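Local coordinates for Ice-binding protein isoform1a (Antarctomyces psychrotrophicus, PDB 7BWX), which binds ice, engaging specific water molecules of the prism planes, and so probably restrains the growth of ice crystals, at residues 179-184 with 197-202; 19-24 with 191-196; 87-92 with 102-107. The protein carries 1 engineered substitution. All blocks are in the same frame, centred on the assembly; numbering follows the deposited sequence.

In the fold
All three contacts belong to the right-handed beta-solenoid. Interactions 1 and 2 are direct neighbours with centres about 12 Å apart: 191-196 runs straight into 197-202, so the chain turns a corner from one solenoid face to the next. They touch through two probable hydrogen bonds, Ile179 N to Ala196 O at 3.1 Å and Val197 N to Gly24 O at 3.1 Å, while Ile179 CD1 packs beside Leu192 N. Interaction 3 lies elsewhere, its centre about 24 Å from those of both others and its nearest atoms about 14 Å from each. It carries two sulfate ions that probably come from the crystallisation liquor.

Interaction 1: residues 179-184 with 197-202; sequences IAAQTG and VTLDSN
Asp200 holds CG anti to its backbone N (chi1 180°), and Thr183 holds OG1 anti to its carbonyl carbon, beside the backbone N (chi1 -45°). The two side chains lie side by side and point the same way. Both sit at the ends of two neighbouring parallel strands of the right-handed beta-solenoid, where the chain bends off that face. Thr183 OG1 donates to Asp200 OD2 at 2.8 Å, meeting it from above the carboxylate plane (70° out of it). Ser201 OG binds the other oxygen, Asp200 OD1, which leaves both ends of the acid gripped by hydroxyls.

Upstream the strands pair through Thr198 N to Ile179 O (2.9 Å) and Ala181 N to Thr198 O. Ile179, Ala181, Val197 and Leu199 face the interior, where aliphatic groups suit the core; Ala181 is small enough for the Asn202 amide to lie against its CB, with Asn202 OD1 at 3.5 Å. Ala180 and Thr198 lie on the outer side; water 1 bridges Thr198 OG1 and Ala181 O, to which it donates at 2.7 Å.

Past the strands, Gly184 N bonds to Asp200 O at 3.1 Å, and the positive phi of Gly184 favours glycine. Asn202 suits this bend because its amide both accepts and donates: OD1 takes the N-H of Asp200 at 2.7 Å, and ND2 also serves Ala185 O. With its partner nearly in the amide plane, Asn202 ND2 reaches Gln182 O at 2.9 Å from above that carbonyl plane.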
loop_
_atom_site.group_PDB
_atom_site.type_symbol
_atom_site.label_atom_id
_atom_site.label_comp_id
_atom_site.label_asym_id
_atom_site.label_seq_id
_atom_site.Cartn_x
_atom_site.Cartn_y
_atom_site.Cartn_z
ATOM N N ILE A 179 8.984 2.252 -0.023
ATOM C CA ILE A 179 7.897 2.339 0.992
ATOM C C ILE A 179 8.567 2.277 2.337
ATOM O O ILE A 179 9.222 1.280 2.608
ATOM C CB ILE A 179 6.806 1.279 0.838
ATOM C CG1 ILE A 179 6.140 1.367 -0.516
ATOM C CG2 ILE A 179 5.749 1.425 1.948
ATOM C CD1 ILE A 179 5.195 0.250 -0.817
ATOM N N ALA A 180 8.372 3.299 3.168
ATOM C CA ALA A 180 8.904 3.360 4.547
ATOM C C ALA A 180 7.710 3.421 5.511
ATOM O O ALA A 180 6.915 4.358 5.437
ATOM C CB ALA A 180 9.817 4.523 4.712
ATOM N N ALA A 181 7.570 2.394 6.341
ATOM C CA ALA A 181 6.578 2.364 7.423
ATOM C C ALA A 181 7.323 2.710 8.711
ATOM O O ALA A 181 8.201 1.950 9.158
ATOM C CB ALA A 181 5.896 1.033 7.403
ATOM N N GLN A 182 7.015 3.866 9.267
ATOM C CA GLN A 182 7.659 4.345 10.507
ATOM C C GLN A 182 7.048 3.634 11.728
ATOM O O GLN A 182 6.033 2.909 11.595
ATOM C CB GLN A 182 7.550 5.865 10.590
ATOM C CG GLN A 182 8.349 6.548 9.483
ATOM C CD GLN A 182 8.251 8.053 9.502
ATOM O OE1 GLN A 182 7.347 8.648 10.063
ATOM N NE2 GLN A 182 9.228 8.681 8.879
ATOM N N THR A 183 7.727 3.794 12.862
ATOM C CA THR A 183 7.446 3.090 14.127
ATOM C C THR A 183 5.944 2.977 14.343
ATOM O O THR A 183 5.254 3.975 14.480
ATOM C CB THR A 183 8.087 3.805 15.332
ATOM O OG1 THR A 183 9.419 4.147 14.951
ATOM C CG2 THR A 183 8.124 2.926 16.561
ATOM N N GLY A 184 5.483 1.754 14.420
ATOM C CA GLY A 184 4.144 1.437 14.915
ATOM C C GLY A 184 3.101 1.590 13.850
ATOM O O GLY A 184 1.926 1.323 14.183
ATOM N N VAL A 197 11.478 -1.852 0.905
ATOM C CA VAL A 197 10.518 -1.553 2.002
ATOM C C VAL A 197 11.337 -1.431 3.288
ATOM O O VAL A 197 12.134 -2.353 3.583
ATOM C CB VAL A 197 9.447 -2.637 2.113
ATOM C CG1 VAL A 197 8.623 -2.495 3.399
ATOM C CG2 VAL A 197 8.549 -2.618 0.912
ATOM N N THR A 198 11.150 -0.356 4.033
ATOM C CA THR A 198 11.725 -0.247 5.399
ATOM C C THR A 198 10.586 -0.326 6.408
ATOM O O THR A 198 9.489 0.269 6.150
ATOM C CB THR A 198 12.558 1.007 5.632
ATOM O OG1 THR A 198 11.720 2.164 5.633
ATOM C CG2 THR A 198 13.632 1.148 4.572
ATOM N N LEU A 199 10.820 -1.094 7.468
ATOM C CA LEU A 199 9.789 -1.335 8.501
ATOM C C LEU A 199 10.384 -1.018 9.867
ATOM O O LEU A 199 11.578 -1.260 10.094
ATOM C CB LEU A 199 9.328 -2.770 8.430
ATOM C CG LEU A 199 8.773 -3.257 7.087
ATOM C CD1 LEU A 199 8.682 -4.762 7.123
ATOM C CD2 LEU A 199 7.425 -2.648 6.776
ATOM N N ASP A 200 9.531 -0.563 10.780
ATOM C CA ASP A 200 9.910 -0.402 12.195
ATOM C C ASP A 200 8.663 -0.729 13.043
ATOM O O ASP A 200 7.757 0.110 13.077
ATOM C CB ASP A 200 10.461 1.002 12.427
ATOM C CG ASP A 200 10.871 1.238 13.892
ATOM O OD1 ASP A 200 10.654 0.356 14.744
ATOM O OD2 ASP A 200 11.382 2.301 14.172
ATOM N N SER A 201 8.635 -1.899 13.670
ATOM C CA SER A 201 7.582 -2.321 14.611
ATOM C C SER A 201 6.233 -2.130 13.962
ATOM O O SER A 201 5.310 -1.583 14.615
ATOM C CB SER A 201 7.720 -1.519 15.889
ATOM O OG SER A 201 9.095 -1.557 16.268
ATOM N N ASN A 202 6.060 -2.683 12.768
ATOM C CA ASN A 202 4.786 -2.519 12.038
ATOM C C ASN A 202 3.952 -3.783 12.121
ATOM O O ASN A 202 4.465 -4.880 12.425
ATOM C CB ASN A 202 4.994 -2.168 10.569
ATOM C CG ASN A 202 5.906 -0.983 10.442
ATOM O OD1 ASN A 202 7.023 -1.119 9.940
ATOM N ND2 ASN A 202 5.417 0.160 10.880
HETATM O O HOH W 1 10.717 2.382 8.178
#

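Interaction 2: residues 19-24 with 191-196; sequences ALAPQG and LLAGSA
The pyrrolidine ring of Pro22 has Ser195 O over one face, 3.3 Å from Pro22 CD, while Ala193 O comes in at the ring edge, also nearest CD. CD, bonded to the ring nitrogen, is slightly polarised, which probably eases its closeness to these two oxygens. A third carbonyl, Gly194 O, approaches the CG corner of Pro22 at 3.2 Å. Pro22 N has no hydrogen to offer Ser195 O; that oxygen instead takes the N-H of Gln23, with Gln23 N to Ser195 O 2.8 Å and the donor tilted 23° from the carbonyl plane.

Pro22 and Gln23 are the central residues of a type I beta turn, Ala21 to Gly24, closed by a weak bond from Gly24 N to Ala21 O. Proline fits its second position, where phi is naturally near -60°. Gly24 has backbone angles at which a side chain would jam against the preceding carbonyl oxygen, so glycine is the fitting residue there. Beside the turn, Ala21 CB lies against Ser195 O and 4.1 Å from Ala193 CB, and Ala196 CB faces Gly24 O.

Before the turn the two chains pair as parallel strands of the beta-solenoid: Leu20 N donates to Leu191 O at 3.0 Å, and Leu20 O receives Ala193 N at 2.9 Å. Leu192 CG lies anti to its carbonyl carbon, beside the backbone N (chi1 -53°). The end of this side chain comes nearer to 19-24, and Leu192 CD2 packs on Leu20 CB at 3.8 Å.

Strand 19-20 lies between strands 186-192 and 36-39. Leu20 touches Ala66 and Ser70 of helix 61-79, and Pro22 touches Phe67 of the same helix, whereas Leu191 packs on Ile179 and Leu199 of strands 179-181 and 197-200.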
loop_
_atom_site.group_PDB
_atom_site.type_symbol
_atom_site.label_atom_id
_atom_site.label_comp_id
_atom_site.label_asym_id
_atom_site.label_seq_id
_atom_site.Cartn_x
_atom_site.Cartn_y
_atom_site.Cartn_z
ATOM N N ALA A 19 4.463 -7.632 2.043
ATOM C CA ALA A 19 5.633 -6.807 1.692
ATOM C C ALA A 19 6.336 -7.500 0.525
ATOM O O ALA A 19 6.700 -8.716 0.608
ATOM C CB ALA A 19 6.546 -6.613 2.857
ATOM N N LEU A 20 6.526 -6.737 -0.526
ATOM C CA LEU A 20 7.227 -7.209 -1.739
ATOM C C LEU A 20 8.115 -6.070 -2.227
ATOM O O LEU A 20 7.633 -4.912 -2.360
ATOM C CB LEU A 20 6.186 -7.607 -2.776
ATOM C CG LEU A 20 6.748 -8.066 -4.102
ATOM C CD1 LEU A 20 7.486 -9.372 -3.919
ATOM C CD2 LEU A 20 5.592 -8.170 -5.091
ATOM N N ALA A 21 9.411 -6.326 -2.324
ATOM C CA ALA A 21 10.343 -5.267 -2.745
ATOM C C ALA A 21 11.510 -5.928 -3.424
ATOM O O ALA A 21 12.167 -6.769 -2.826
ATOM C CB ALA A 21 10.790 -4.481 -1.578
ATOM N N PRO A 22 11.838 -5.486 -4.644
ATOM C CA PRO A 22 12.912 -6.149 -5.364
ATOM C C PRO A 22 14.248 -6.002 -4.631
ATOM O O PRO A 22 15.008 -6.987 -4.529
ATOM C CB PRO A 22 12.907 -5.457 -6.711
ATOM C CG PRO A 22 12.149 -4.153 -6.502
ATOM C CD PRO A 22 11.163 -4.425 -5.389
ATOM N N GLN A 23 14.532 -4.815 -4.110
ATOM C CA GLN A 23 15.850 -4.505 -3.528
ATOM C C GLN A 23 15.825 -4.592 -1.995
ATOM O O GLN A 23 16.683 -3.944 -1.344
ATOM C CB GLN A 23 16.360 -3.163 -4.057
ATOM C CG GLN A 23 16.493 -3.061 -5.577
ATOM C CD GLN A 23 16.964 -4.270 -6.339
ATOM O OE1 GLN A 23 17.925 -4.972 -5.972
ATOM N NE2 GLN A 23 16.294 -4.515 -7.452
ATOM N N GLY A 24 14.923 -5.391 -1.426
ATOM C CA GLY A 24 15.069 -5.873 -0.059
ATOM C C GLY A 24 14.023 -5.295 0.895
ATOM O O GLY A 24 13.354 -4.292 0.553
ATOM N N LEU A 191 2.199 -3.753 1.113
ATOM C CA LEU A 191 3.261 -2.805 0.750
ATOM C C LEU A 191 4.037 -3.381 -0.441
ATOM O O LEU A 191 4.825 -4.320 -0.223
ATOM C CB LEU A 191 4.167 -2.554 1.959
ATOM C CG LEU A 191 3.436 -2.098 3.220
ATOM C CD1 LEU A 191 4.410 -1.901 4.338
ATOM C CD2 LEU A 191 2.608 -0.849 3.007
ATOM N N LEU A 192 3.744 -2.899 -1.663
ATOM C CA LEU A 192 4.335 -3.429 -2.914
ATOM C C LEU A 192 5.220 -2.342 -3.521
ATOM O O LEU A 192 4.704 -1.391 -4.180
ATOM C CB LEU A 192 3.193 -3.843 -3.851
ATOM C CG LEU A 192 2.148 -4.787 -3.279
ATOM C CD1 LEU A 192 1.144 -5.152 -4.333
ATOM C CD2 LEU A 192 2.740 -6.063 -2.716
ATOM N N ALA A 193 6.509 -2.410 -3.216
ATOM C CA ALA A 193 7.503 -1.356 -3.504
ATOM C C ALA A 193 8.211 -1.649 -4.819
ATOM O O ALA A 193 8.294 -2.833 -5.188
ATOM C CB ALA A 193 8.517 -1.224 -2.417
ATOM N N GLY A 194 8.673 -0.599 -5.480
ATOM C CA GLY A 194 9.489 -0.736 -6.693
ATOM C C GLY A 194 10.977 -0.751 -6.361
ATOM O O GLY A 194 11.778 -1.034 -7.263
ATOM N N SER A 195 11.365 -0.400 -5.133
ATOM C CA SER A 195 12.785 -0.448 -4.686
ATOM C C SER A 195 12.910 -1.290 -3.410
ATOM O O SER A 195 13.096 -2.510 -3.535
ATOM C CB SER A 195 13.373 0.953 -4.548
ATOM O OG SER A 195 12.675 1.758 -3.592
ATOM N N ALA A 196 12.854 -0.661 -2.232
ATOM C CA ALA A 196 12.964 -1.337 -0.930
ATOM C C ALA A 196 11.725 -1.019 -0.090
ATOM O O ALA A 196 11.008 -0.052 -0.391
ATOM C CB ALA A 196 14.231 -0.955 -0.214
#

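Interaction 3: residues 87-92 with 102-107; sequences AGTATL and YKYDSA. With SO4 (sulfate ion), chain G; SO4 (sulfate ion), chain H.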
loop_
_atom_site.group_PDB
_atom_site.type_symbol
_atom_site.label_atom_id
_atom_site.label_comp_id
_atom_site.label_asym_id
_atom_site.label_seq_id
_atom_site.Cartn_x
_atom_site.Cartn_y
_atom_site.Cartn_z
ATOM N N ALA A 87 -6.263 17.788 -9.047
ATOM C CA ALA A 87 -5.200 18.709 -9.490
ATOM C C ALA A 87 -4.155 18.887 -8.374
ATOM O O ALA A 87 -3.553 17.882 -7.999
ATOM C CB ALA A 87 -5.841 19.995 -9.966
ATOM N N GLY A 88 -3.860 20.102 -7.904
ATOM C CA GLY A 88 -2.749 20.379 -6.974
ATOM C C GLY A 88 -3.158 20.213 -5.498
ATOM O O GLY A 88 -2.374 20.654 -4.622
ATOM N N THR A 89 -4.342 19.661 -5.183
ATOM C CA THR A 89 -4.759 19.408 -3.754
ATOM C C THR A 89 -3.657 18.636 -3.018
ATOM O O THR A 89 -3.223 17.624 -3.530
ATOM C CB THR A 89 -6.044 18.586 -3.657
ATOM O OG1 THR A 89 -7.029 19.307 -4.395
ATOM C CG2 THR A 89 -6.502 18.325 -2.237
ATOM N N ALA A 90 -3.190 19.145 -1.894
ATOM C CA ALA A 90 -2.053 18.598 -1.127
ATOM C C ALA A 90 -2.564 17.747 0.060
ATOM O O ALA A 90 -1.773 17.027 0.638
ATOM C CB ALA A 90 -1.174 19.733 -0.665
ATOM N N THR A 91 -3.829 17.827 0.457
ATOM C CA THR A 91 -4.301 17.144 1.689
ATOM C C THR A 91 -5.403 16.125 1.380
ATOM O O THR A 91 -6.310 16.378 0.556
ATOM C CB THR A 91 -4.799 18.132 2.756
ATOM O OG1 THR A 91 -5.917 18.779 2.149
ATOM C CG2 THR A 91 -3.751 19.116 3.218
ATOM N N LEU A 92 -5.342 14.987 2.068
ATOM C CA LEU A 92 -6.334 13.893 1.977
ATOM C C LEU A 92 -7.207 13.861 3.226
ATOM O O LEU A 92 -8.336 13.372 3.127
ATOM C CB LEU A 92 -5.583 12.569 1.844
ATOM C CG LEU A 92 -4.823 12.374 0.538
ATOM C CD1 LEU A 92 -3.924 11.145 0.616
ATOM C CD2 LEU A 92 -5.789 12.195 -0.612
ATOM N N TYR A 102 -9.014 8.896 -8.414
ATOM C CA TYR A 102 -8.712 10.270 -7.950
ATOM C C TYR A 102 -7.294 10.621 -8.389
ATOM O O TYR A 102 -6.317 9.917 -7.972
ATOM C CB TYR A 102 -8.818 10.343 -6.427
ATOM C CG TYR A 102 -10.224 10.181 -5.914
ATOM C CD1 TYR A 102 -10.823 8.951 -5.786
ATOM C CD2 TYR A 102 -10.967 11.291 -5.542
ATOM C CE1 TYR A 102 -12.120 8.815 -5.308
ATOM C CE2 TYR A 102 -12.287 11.187 -5.145
ATOM C CZ TYR A 102 -12.856 9.947 -5.000
ATOM O OH TYR A 102 -14.157 9.859 -4.590
ATOM N N LYS A 103 -7.168 11.659 -9.210
ATOM C CA LYS A 103 -5.867 12.131 -9.733
ATOM C C LYS A 103 -5.349 13.266 -8.875
ATOM O O LYS A 103 -6.020 14.350 -8.769
ATOM C CB LYS A 103 -6.021 12.511 -11.211
ATOM C CG LYS A 103 -4.821 13.189 -11.855
ATOM C CD LYS A 103 -4.948 13.291 -13.383
ATOM C CE LYS A 103 -5.659 14.536 -13.851
ATOM N NZ LYS A 103 -4.863 15.757 -13.553
ATOM N N TYR A 104 -4.147 13.099 -8.346
ATOM C CA TYR A 104 -3.395 14.140 -7.629
ATOM C C TYR A 104 -2.091 14.407 -8.363
ATOM O O TYR A 104 -1.252 13.449 -8.509
ATOM C CB TYR A 104 -3.137 13.730 -6.180
ATOM C CG TYR A 104 -4.379 13.669 -5.319
ATOM C CD1 TYR A 104 -5.221 12.574 -5.341
ATOM C CD2 TYR A 104 -4.706 14.715 -4.480
ATOM C CE1 TYR A 104 -6.367 12.504 -4.564
ATOM C CE2 TYR A 104 -5.838 14.660 -3.676
ATOM C CZ TYR A 104 -6.678 13.564 -3.729
ATOM O OH TYR A 104 -7.769 13.528 -2.912
ATOM N N ASP A 105 -1.843 15.673 -8.724
ATOM C CA ASP A 105 -0.670 16.031 -9.551
ATOM C C ASP A 105 0.563 16.281 -8.713
ATOM O O ASP A 105 1.636 16.370 -9.297
ATOM C CB ASP A 105 -0.898 17.302 -10.356
ATOM C CG ASP A 105 -2.127 17.245 -11.221
ATOM O OD1 ASP A 105 -2.430 16.149 -11.748
ATOM O OD2 ASP A 105 -2.760 18.330 -11.375
ATOM N N SER A 106 0.463 16.444 -7.402
ATOM C CA SER A 106 1.670 16.778 -6.631
ATOM C C SER A 106 1.688 15.996 -5.302
ATOM O O SER A 106 0.812 15.150 -5.119
ATOM C CB SER A 106 1.719 18.291 -6.516
ATOM O OG SER A 106 0.648 18.750 -5.714
ATOM N N ALA A 107 2.644 16.290 -4.451
ATOM C CA ALA A 107 2.877 15.633 -3.159
ATOM C C ALA A 107 1.606 15.742 -2.313
ATOM O O ALA A 107 0.979 16.835 -2.286
ATOM C CB ALA A 107 4.060 16.246 -2.480
HETATM S S SO4 G . -5.038 21.718 -0.083
HETATM O O1 SO4 G . -4.069 21.870 -1.161
HETATM O O2 SO4 G . -4.462 22.243 1.126
HETATM O O3 SO4 G . -5.385 20.324 0.107
HETATM O O4 SO4 G . -6.253 22.423 -0.417
HETATM S S SO4 H . 6.040 17.614 -5.609
HETATM O O1 SO4 H . 6.395 16.226 -5.273
HETATM O O2 SO4 H . 6.594 18.496 -4.611
HETATM O O3 SO4 H . 6.580 17.925 -6.922
HETATM O O4 SO4 H . 4.587 17.832 -5.635
HETATM O O HOH W 2 -1.920 17.185 -5.861
HETATM O O HOH W 3 -8.173 15.413 -1.245
#
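Ala87 has an unusual backbone for a residue with a side chain: its phi of 42° with psi -123° falls in a region populated mainly by glycine. Its carbonyl oxygen serves as the direct tie to the other segment: Asp105 N donates to Ala87 O at 2.9 Å in an almost straight bond. Asp105 OD2 lies against Ala87 CA at 3.1 Å, and Asp105 OD1 offers its syn lone pair to Lys103 NZ, whose salt bridge with Asp85 gives it a second acidic partner.

Water 2 extends this join: it lies within hydrogen-bonding distance of Ala87 O and Thr89 O and accepts from Ser106 N. It lies in the plane of the Tyr104 ring, at the edge, as does Thr89 O, 3.4 Å from Tyr104 CD2. Thr89 CB packs near Tyr104 CE2, while its OG1 turns to Gln86 O. Leu92 CD2 approaches the hydroxyl end of the ring obliquely, 3.3 Å from Tyr104 OH. A tyrosine suits this place: its carbon ring spans from Thr89 to Leu92, and its OH reaches polar partners, Gln86 NE2 and water 3, which in turn donates to Thr91 O.

On the outer side, O3 of the chain G sulfate accepts from Thr91 OG1 at 2.6 Å and from Thr91 N, while O1 of that ion takes Ala90 N. The second sulfate accepts Ala107 N through its O4 at 2.7 Å. Both ions probably come from the crystallisation liquor, so no function need be read into them.

The arrangement is that of a corner of the right-handed beta-solenoid (beta-helix), where the parallel pairing of strands 84-85 and 100-104 gives way to loops.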